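Local coordinates for protein chaperone CupB2 (Pseudomonas aeruginosa, PDB 3Q48) that probably acts as a periplasmic chaperone in fimbria assembly, helping pilus subunits to fold, at residues A60-D66 against L113-L119. Numbering follows the deposited sequence.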
# COMPACT_ATOMS: atom_id res chain seq x y z
N ALA A 60 -21.29 -4.39 -1.73
CA ALA A 60 -19.88 -4.15 -1.86
C ALA A 60 -19.32 -5.00 -2.98
O ALA A 60 -19.40 -6.22 -2.92
CB ALA A 60 -19.17 -4.46 -0.55
N GLN A 61 -18.74 -4.35 -3.99
CA GLN A 61 -18.03 -5.05 -5.07
C GLN A 61 -16.53 -4.89 -4.86
O GLN A 61 -16.04 -3.79 -4.59
CB GLN A 61 -18.43 -4.47 -6.43
CG GLN A 61 -17.99 -5.28 -7.65
CD GLN A 61 -18.51 -4.61 -8.94
OE1 GLN A 61 -19.65 -4.12 -8.97
NE2 GLN A 61 -17.68 -4.56 -9.97
N ALA A 62 -15.82 -5.99 -5.05
CA ALA A 62 -14.42 -6.10 -4.72
C ALA A 62 -13.75 -6.77 -5.91
O ALA A 62 -14.33 -7.67 -6.50
CB ALA A 62 -14.27 -6.94 -3.48
N TRP A 63 -12.54 -6.33 -6.26
CA TRP A 63 -11.76 -6.85 -7.39
C TRP A 63 -10.35 -6.32 -7.26
O TRP A 63 -10.13 -5.25 -6.66
CB TRP A 63 -12.37 -6.45 -8.77
CG TRP A 63 -12.15 -5.05 -9.25
CD1 TRP A 63 -11.16 -4.63 -10.09
CD2 TRP A 63 -12.93 -3.89 -8.95
NE1 TRP A 63 -11.28 -3.28 -10.33
CE2 TRP A 63 -12.35 -2.79 -9.64
CE3 TRP A 63 -14.06 -3.66 -8.14
CZ2 TRP A 63 -12.83 -1.50 -9.54
CZ3 TRP A 63 -14.56 -2.36 -8.05
CH2 TRP A 63 -13.94 -1.29 -8.75
N ILE A 64 -9.41 -7.06 -7.85
CA ILE A 64 -8.00 -6.73 -7.83
C ILE A 64 -7.45 -6.36 -9.19
O ILE A 64 -7.74 -7.02 -10.19
CB ILE A 64 -7.18 -7.90 -7.21
CG1 ILE A 64 -7.47 -7.97 -5.69
CG2 ILE A 64 -5.71 -7.71 -7.42
CD1 ILE A 64 -7.53 -9.29 -5.23
N ASP A 65 -6.67 -5.28 -9.23
CA ASP A 65 -5.96 -4.96 -10.44
C ASP A 65 -4.44 -4.84 -10.20
O ASP A 65 -4.00 -5.01 -9.07
CB ASP A 65 -6.60 -3.78 -11.17
CG ASP A 65 -6.34 -2.45 -10.50
OD1 ASP A 65 -5.17 -2.03 -10.41
OD2 ASP A 65 -7.33 -1.80 -10.11
N ASP A 66 -3.65 -4.63 -11.24
CA ASP A 66 -2.19 -4.63 -11.11
C ASP A 66 -1.64 -3.25 -11.31
O ASP A 66 -0.46 -3.10 -11.54
CB ASP A 66 -1.54 -5.57 -12.14
CG ASP A 66 -1.82 -5.12 -13.60
OD1 ASP A 66 -2.50 -4.08 -13.81
OD2 ASP A 66 -1.37 -5.82 -14.54
N LEU A 113 3.38 -5.61 -6.11
CA LEU A 113 2.33 -4.67 -5.76
C LEU A 113 1.06 -4.83 -6.63
O LEU A 113 1.13 -4.75 -7.86
CB LEU A 113 2.88 -3.29 -5.89
CG LEU A 113 1.86 -2.19 -5.62
CD1 LEU A 113 1.31 -2.18 -4.17
CD2 LEU A 113 2.58 -0.90 -6.06
N PHE A 114 -0.06 -5.09 -5.96
CA PHE A 114 -1.40 -5.15 -6.55
C PHE A 114 -2.36 -4.21 -5.80
O PHE A 114 -2.01 -3.62 -4.75
CB PHE A 114 -1.91 -6.58 -6.56
CG PHE A 114 -1.11 -7.49 -7.47
CD1 PHE A 114 -1.47 -7.65 -8.81
CD2 PHE A 114 0.01 -8.16 -7.01
CE1 PHE A 114 -0.74 -8.48 -9.67
CE2 PHE A 114 0.79 -9.01 -7.89
CZ PHE A 114 0.38 -9.16 -9.21
N TRP A 115 -3.56 -4.03 -6.33
CA TRP A 115 -4.46 -3.07 -5.72
C TRP A 115 -5.79 -3.72 -5.51
O TRP A 115 -6.33 -4.35 -6.42
CB TRP A 115 -4.59 -1.81 -6.59
CG TRP A 115 -3.30 -1.02 -6.76
CD1 TRP A 115 -2.27 -1.25 -7.69
CD2 TRP A 115 -2.87 0.09 -5.96
NE1 TRP A 115 -1.29 -0.30 -7.53
CE2 TRP A 115 -1.63 0.53 -6.48
CE3 TRP A 115 -3.44 0.80 -4.90
CZ2 TRP A 115 -0.93 1.61 -5.93
CZ3 TRP A 115 -2.77 1.90 -4.38
CH2 TRP A 115 -1.53 2.29 -4.90
N LEU A 116 -6.30 -3.64 -4.29
CA LEU A 116 -7.65 -4.10 -4.01
C LEU A 116 -8.57 -2.91 -4.13
O LEU A 116 -8.27 -1.84 -3.56
CB LEU A 116 -7.76 -4.69 -2.61
CG LEU A 116 -9.10 -5.16 -2.12
CD1 LEU A 116 -9.75 -6.23 -3.00
CD2 LEU A 116 -8.87 -5.68 -0.70
N ASN A 117 -9.62 -3.07 -4.94
CA ASN A 117 -10.65 -2.03 -5.06
C ASN A 117 -11.93 -2.49 -4.34
O ASN A 117 -12.29 -3.67 -4.40
CB ASN A 117 -10.98 -1.77 -6.50
CG ASN A 117 -9.82 -1.31 -7.30
OD1 ASN A 117 -9.50 -0.12 -7.34
ND2 ASN A 117 -9.20 -2.25 -8.04
N ILE A 118 -12.61 -1.58 -3.64
CA ILE A 118 -13.90 -1.87 -3.01
C ILE A 118 -14.81 -0.77 -3.46
O ILE A 118 -14.51 0.39 -3.25
CB ILE A 118 -13.85 -1.81 -1.49
CG1 ILE A 118 -12.82 -2.82 -0.88
CG2 ILE A 118 -15.30 -1.82 -0.86
CD1 ILE A 118 -13.05 -4.30 -1.13
N LEU A 119 -15.92 -1.14 -4.08
CA LEU A 119 -16.89 -0.16 -4.53
C LEU A 119 -18.22 -0.40 -3.82
O LEU A 119 -18.76 -1.55 -3.81
CB LEU A 119 -17.06 -0.27 -6.04
CG LEU A 119 -17.93 0.76 -6.74
CD1 LEU A 119 -17.52 2.17 -6.39
CD2 LEU A 119 -17.84 0.58 -8.23
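Ala62 CB meets Ile118 CD1 at 3.7 Å, and beside them Ile64 CG1 lies against Leu116 CD1 (3.9 Å); CG2 of the same isoleucine turns to Phe114 CB. This apolar face looks into the N-terminal immunoglobulin-like domain, where Leu97 and Ile99 of strand 93-101 pack on it. The two antiparallel strands are joined by paired backbone hydrogen bonds at Gln61-Leu119, Trp63-Asn117 and Asp65-Trp115, whose side chains occupy the other face. There Asn117 lays its CB over the six-membered ring of Trp63 in a CH-pi contact, 3.5 Å from the centroid, with ring and amide planes only 20° apart. Leu119 CB touches the edge of that ring at CZ3 (3.8 Å). With CG beside the backbone N and anti to the carbonyl carbon (chi1 -60°), the Asn117 amide reaches diagonally across to Asp65, one hydrogen-bonded pair further along, and ND2 donates to OD2 (2.8 Å) from above the carboxylate plane. Arg139 forms a salt bridge with the same OD2, bonds Asn117 OD1 and makes a cation-pi contact with Trp115, so carboxylate and amide are fixed together; Arg137 also binds OD1. The pair lies inside the sheet: strand 80-89 flanks 58-65, and strand 136-145 flanks 112-121.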